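Local coordinates for protein RNA N6-adenosine-methyltransferase METTL16,RNA N6-adenosine-methyltransferase METTL16 (Homo sapiens, PDB 6M1U) that transfers methyl groups to the N6 position of adenosines in RNA such as U6 snRNA, its vertebrate conserved region probably helping to bind that RNA, at residues V34-E39 / H49-C54. Residues are numbered along the deposited sequence; the frame is centred on the assembly and turned at random.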
# COMPACT_ATOMS: atom_id res chain seq x y z
N VAL A 34 4.94 5.88 -4.53
CA VAL A 34 4.69 4.75 -3.59
C VAL A 34 3.29 4.18 -3.84
O VAL A 34 3.19 2.95 -4.04
CB VAL A 34 4.83 5.20 -2.12
CG1 VAL A 34 4.35 4.14 -1.15
CG2 VAL A 34 6.26 5.61 -1.80
N THR A 35 2.27 5.03 -3.86
CA THR A 35 0.90 4.58 -4.07
C THR A 35 0.77 3.74 -5.33
O THR A 35 0.17 2.66 -5.31
CB THR A 35 -0.05 5.77 -4.13
OG1 THR A 35 -0.05 6.44 -2.86
CG2 THR A 35 -1.45 5.31 -4.50
N THR A 36 1.32 4.22 -6.45
CA THR A 36 1.22 3.44 -7.67
C THR A 36 2.01 2.14 -7.59
O THR A 36 1.74 1.22 -8.38
CB THR A 36 1.67 4.23 -8.89
OG1 THR A 36 3.09 4.32 -8.86
CG2 THR A 36 1.10 5.64 -8.89
N TRP A 37 2.99 2.03 -6.68
CA TRP A 37 3.60 0.72 -6.45
C TRP A 37 2.72 -0.16 -5.59
O TRP A 37 2.63 -1.38 -5.83
CB TRP A 37 4.98 0.86 -5.81
CG TRP A 37 6.09 1.12 -6.79
CD1 TRP A 37 6.89 2.25 -6.85
CD2 TRP A 37 6.53 0.26 -7.84
NE1 TRP A 37 7.80 2.12 -7.89
CE2 TRP A 37 7.60 0.92 -8.51
CE3 TRP A 37 6.13 -1.00 -8.29
CZ2 TRP A 37 8.26 0.35 -9.59
CZ3 TRP A 37 6.80 -1.56 -9.37
CH2 TRP A 37 7.84 -0.89 -10.00
N ILE A 38 2.04 0.40 -4.59
CA ILE A 38 1.03 -0.39 -3.89
C ILE A 38 -0.07 -0.83 -4.86
O ILE A 38 -0.55 -1.97 -4.81
CB ILE A 38 0.46 0.38 -2.69
CG1 ILE A 38 1.56 0.66 -1.67
CG2 ILE A 38 -0.58 -0.44 -2.01
CD1 ILE A 38 1.17 1.67 -0.62
N GLU A 39 -0.46 0.05 -5.79
CA GLU A 39 -1.47 -0.32 -6.77
C GLU A 39 -1.00 -1.47 -7.64
O GLU A 39 -1.77 -2.39 -7.94
CB GLU A 39 -1.83 0.89 -7.64
CG GLU A 39 -2.67 1.93 -6.92
CD GLU A 39 -2.83 3.23 -7.70
OE1 GLU A 39 -2.07 3.50 -8.66
OE2 GLU A 39 -3.74 4.01 -7.33
N HIS A 49 -9.25 -2.37 -6.16
CA HIS A 49 -9.02 -1.11 -5.48
C HIS A 49 -9.34 0.06 -6.40
O HIS A 49 -9.27 -0.06 -7.62
CB HIS A 49 -7.58 -1.02 -5.01
CG HIS A 49 -6.60 -1.24 -6.10
ND1 HIS A 49 -6.06 -0.20 -6.84
CD2 HIS A 49 -6.06 -2.38 -6.60
CE1 HIS A 49 -5.24 -0.70 -7.74
NE2 HIS A 49 -5.21 -2.01 -7.61
N LYS A 50 -9.69 1.19 -5.79
CA LYS A 50 -9.96 2.43 -6.50
C LYS A 50 -9.39 3.55 -5.66
O LYS A 50 -9.46 3.50 -4.43
CB LYS A 50 -11.48 2.66 -6.75
CG LYS A 50 -12.06 2.09 -8.04
CD LYS A 50 -13.61 2.02 -8.01
CE LYS A 50 -14.24 0.82 -8.87
NZ LYS A 50 -15.72 0.43 -8.60
N ARG A 51 -8.83 4.57 -6.32
CA ARG A 51 -8.45 5.79 -5.61
C ARG A 51 -9.67 6.61 -5.21
O ARG A 51 -10.57 6.85 -6.02
CB ARG A 51 -7.56 6.65 -6.48
CG ARG A 51 -6.17 6.19 -6.47
CD ARG A 51 -5.51 6.96 -7.52
NE ARG A 51 -4.15 6.54 -7.72
CZ ARG A 51 -3.14 7.38 -7.83
NH1 ARG A 51 -3.37 8.69 -7.76
NH2 ARG A 51 -1.93 6.89 -8.04
N VAL A 52 -9.68 7.10 -3.99
CA VAL A 52 -10.84 7.81 -3.46
C VAL A 52 -10.40 9.23 -3.13
O VAL A 52 -9.20 9.51 -2.92
CB VAL A 52 -11.45 7.07 -2.25
CG1 VAL A 52 -12.17 5.83 -2.71
CG2 VAL A 52 -10.38 6.69 -1.31
N PRO A 53 -11.36 10.16 -3.07
CA PRO A 53 -11.05 11.50 -2.55
C PRO A 53 -10.35 11.40 -1.20
O PRO A 53 -10.65 10.55 -0.37
CB PRO A 53 -12.43 12.15 -2.41
CG PRO A 53 -13.44 10.98 -2.50
CD PRO A 53 -12.80 9.99 -3.40
N CYS A 54 -9.37 12.28 -1.01
CA CYS A 54 -8.51 12.22 0.16
C CYS A 54 -8.18 13.65 0.59
O CYS A 54 -8.79 14.61 0.11
CB CYS A 54 -7.24 11.42 -0.15
SG CYS A 54 -6.45 12.04 -1.62
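The guanidinium of Arg51 has Thr35 CG2 over one face, while the carboxylate of Glu39 and the methyl of Thr36 meet its edge. These side chains join helix 30-44 to strand 48-52, the outermost strand at one side of a five-stranded antiparallel sheet in an alpha+beta domain; the segment axes run nearly antiparallel, 157° apart. Glu39 reaches across with a side chain extended beyond CG, and Arg51, long and straight from CG to NE, comes at about a right angle to it. Both stems are long enough to span helix and strand, and their opposite charges pair at this partly solvent-facing site. Arg51 NE donates to the syn lone pair of Glu39 OE2 at 2.6 Å, close to the guanidinium plane, and a weak second bond runs from Arg51 NH2 to Glu39 OE1 at 3.4 Å. The carboxylate and guanidinium planes lie 46° apart. An alanine in place of Glu39 would probably leave Arg51 without its carboxylate mate here and its guanidinium freer to turn. The threonines suit their places by offering methyls to Arg51 while their hydroxyls bond within the helix, Thr35 to Ile31 O and Thr36 to Val33 O. In Thr35, CG2 lies anti to the backbone N, which brings the methyl over the Arg51 guanidinium. Leu61 of the neighbouring strand 58-67 touches both Glu39 and Arg51. His49, with a flat ring suited to packing beside an aliphatic stem, crosses Glu39 at about a right angle; the ring and carboxylate planes are 23° apart. His49 CE1 lies 3.8 Å from Glu39 CB.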